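Local coordinates for hypothetical fimbrial assembly protein (Parabacteroides distasonis, PDB 3R4R) that is a putative component of the tip of fimbriae, the filamentous surface appendages that mediate cell adhesion and biofilm formation, at residues T131-P136 with N198-I203. Residues are numbered along the deposited sequence; the frame is centred on the assembly and turned at random.
With EDO (1,2-ethanediol), chain H; EDO (1,2-ethanediol), chain F.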
loop_
_atom_site.group_PDB
_atom_site.type_symbol
_atom_site.label_atom_id
_atom_site.label_comp_id
_atom_site.label_asym_id
_atom_site.label_seq_id
_atom_site.Cartn_x
_atom_site.Cartn_y
_atom_site.Cartn_z
ATOM N N THR A 131 -6.774 -7.395 10.183
ATOM C CA THR A 131 -7.477 -6.600 9.195
ATOM C C THR A 131 -7.565 -5.178 9.715
ATOM O O THR A 131 -8.031 -4.969 10.849
ATOM C CB THR A 131 -8.870 -7.190 8.863
ATOM O OG1 THR A 131 -8.719 -8.475 8.268
ATOM C CG2 THR A 131 -9.689 -6.297 7.921
ATOM N N ILE A 132 -7.101 -4.214 8.889
ATOM C CA ILE A 132 -7.212 -2.793 9.172
ATOM C C ILE A 132 -8.368 -2.279 8.311
ATOM O O ILE A 132 -8.519 -2.736 7.177
ATOM C CB ILE A 132 -5.880 -1.988 8.982
ATOM C CG1 ILE A 132 -5.351 -2.026 7.512
ATOM C CG2 ILE A 132 -4.828 -2.428 10.026
ATOM C CD1 ILE A 132 -4.094 -1.284 7.230
ATOM N N ALA A 133 -9.213 -1.384 8.873
ATOM C CA ALA A 133 -10.413 -0.850 8.206
ATOM C C ALA A 133 -10.310 0.664 7.944
ATOM O O ALA A 133 -11.340 1.324 7.740
ATOM C CB ALA A 133 -11.645 -1.137 9.053
ATOM N N LYS A 134 -9.074 1.214 7.926
ATOM C CA LYS A 134 -8.859 2.637 7.638
ATOM C C LYS A 134 -8.369 2.758 6.199
ATOM O O LYS A 134 -7.200 2.472 5.887
ATOM C CB LYS A 134 -7.909 3.325 8.646
ATOM C CG LYS A 134 -8.584 3.485 10.022
ATOM C CD LYS A 134 -7.806 4.287 11.035
ATOM C CE LYS A 134 -8.569 4.367 12.346
ATOM N NZ LYS A 134 -7.814 5.093 13.401
ATOM N N GLY A 135 -9.318 3.145 5.350
ATOM C CA GLY A 135 -9.167 3.293 3.913
ATOM C C GLY A 135 -8.167 4.300 3.393
ATOM O O GLY A 135 -7.909 5.319 4.033
ATOM N N PRO A 136 -7.625 4.048 2.183
ATOM C CA PRO A 136 -6.670 5.006 1.574
ATOM C C PRO A 136 -7.381 6.285 1.082
ATOM O O PRO A 136 -8.218 6.226 0.196
ATOM C CB PRO A 136 -6.064 4.209 0.413
ATOM C CG PRO A 136 -7.049 3.162 0.094
ATOM C CD PRO A 136 -7.859 2.874 1.319
ATOM N N ASN A 198 -12.691 -0.108 -1.744
ATOM C CA ASN A 198 -12.491 -0.909 -0.532
ATOM C C ASN A 198 -11.687 -0.165 0.520
ATOM O O ASN A 198 -10.609 0.353 0.229
ATOM C CB ASN A 198 -11.768 -2.222 -0.890
ATOM C CG ASN A 198 -11.584 -3.206 0.247
ATOM O OD1 ASN A 198 -12.083 -3.023 1.360
ATOM N ND2 ASN A 198 -10.885 -4.301 -0.020
ATOM N N ALA A 199 -12.180 -0.194 1.774
ATOM C CA ALA A 199 -11.558 0.470 2.928
ATOM C C ALA A 199 -10.896 -0.533 3.902
ATOM O O ALA A 199 -10.221 -0.097 4.811
ATOM C CB ALA A 199 -12.602 1.285 3.673
ATOM N N SER A 200 -11.046 -1.844 3.705
ATOM C CA SER A 200 -10.446 -2.863 4.592
ATOM C C SER A 200 -9.345 -3.696 3.891
ATOM O O SER A 200 -9.394 -3.916 2.675
ATOM C CB SER A 200 -11.510 -3.803 5.123
ATOM O OG SER A 200 -12.317 -3.109 6.061
ATOM N N SER A 201 -8.320 -4.127 4.663
ATOM C CA SER A 201 -7.226 -4.913 4.084
ATOM C C SER A 201 -6.489 -5.739 5.101
ATOM O O SER A 201 -6.467 -5.407 6.292
ATOM C CB SER A 201 -6.204 -4.005 3.397
ATOM O OG SER A 201 -5.193 -4.735 2.720
ATOM N N LYS A 202 -5.858 -6.824 4.595
ATOM C CA LYS A 202 -4.905 -7.691 5.294
ATOM C C LYS A 202 -3.529 -6.985 5.193
ATOM O O LYS A 202 -3.323 -6.192 4.270
ATOM C CB LYS A 202 -4.935 -9.108 4.700
ATOM C CG LYS A 202 -6.240 -9.874 4.944
ATOM C CD LYS A 202 -6.362 -10.471 6.388
ATOM C CE LYS A 202 -7.659 -11.203 6.635
ATOM N NZ LYS A 202 -7.862 -12.359 5.709
ATOM N N ILE A 203 -2.613 -7.235 6.120
ATOM C CA ILE A 203 -1.326 -6.516 6.177
ATOM C C ILE A 203 -0.101 -7.440 5.993
ATOM O O ILE A 203 1.018 -7.024 6.321
ATOM C CB ILE A 203 -1.193 -5.778 7.557
ATOM C CG1 ILE A 203 -1.344 -6.782 8.756
ATOM C CG2 ILE A 203 -2.186 -4.598 7.653
ATOM C CD1 ILE A 203 -0.922 -6.276 10.108
HETATM C C1 EDO H . -7.505 -0.904 13.118
HETATM O O1 EDO H . -8.139 -2.182 13.333
HETATM C C2 EDO H . -7.963 -0.225 11.829
HETATM O O2 EDO H . -9.361 0.128 11.853
HETATM C C1 EDO F . -11.015 7.379 -1.958
HETATM O O1 EDO F . -11.130 7.478 -0.529
HETATM C C2 EDO F . -10.202 8.549 -2.505
HETATM O O2 EDO F . -8.800 8.270 -2.520
#
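Ile132 reaches Ile203 with its CG1 arm, set between the backbone N and the carbonyl carbon (chi1 62°); in Ile203 a similar torsion (56°) leaves CG2 anti to the carbonyl carbon, and this is the branch met. With chi2 at 180°, Ile132 carries CD1 to 3.8 Å from Ile203 CG2, the side chains crossing at about a right angle. Between the backbones, Ile132 and Ser201 form an antiparallel hydrogen-bonded pair: Ile132 N gives to Ser201 O, and Ser201 N returns a bond to Ile132 O, each 2.9 Å long. Tyr232 of strand 228-232 touches both side chains of this pair. Thr131 lays OG1 against the bent chain of Lys202, 3.4 Å from CE, while its CG2 sits 3.7 Å from Ser201 O. An alanine at Thr131 lacks OG1 and CG2, and would probably leave the CD-CE part of Lys202 freer to turn and open a gap beside Ser201 O. Ala133 CB rests 3.6 Å from Ser200 OG, which is hydrogen-bonded to Ser217 OG. Asn198 OD1 closes an Asx turn on Ser200 N at 2.8 Å. Side chains add aliphatic and hydroxyl-to-carbon contacts, but the directional hold on this part of the transthyretin-clan C-terminal domain is the reciprocal backbone pair, which probably depends little on side-chain identity.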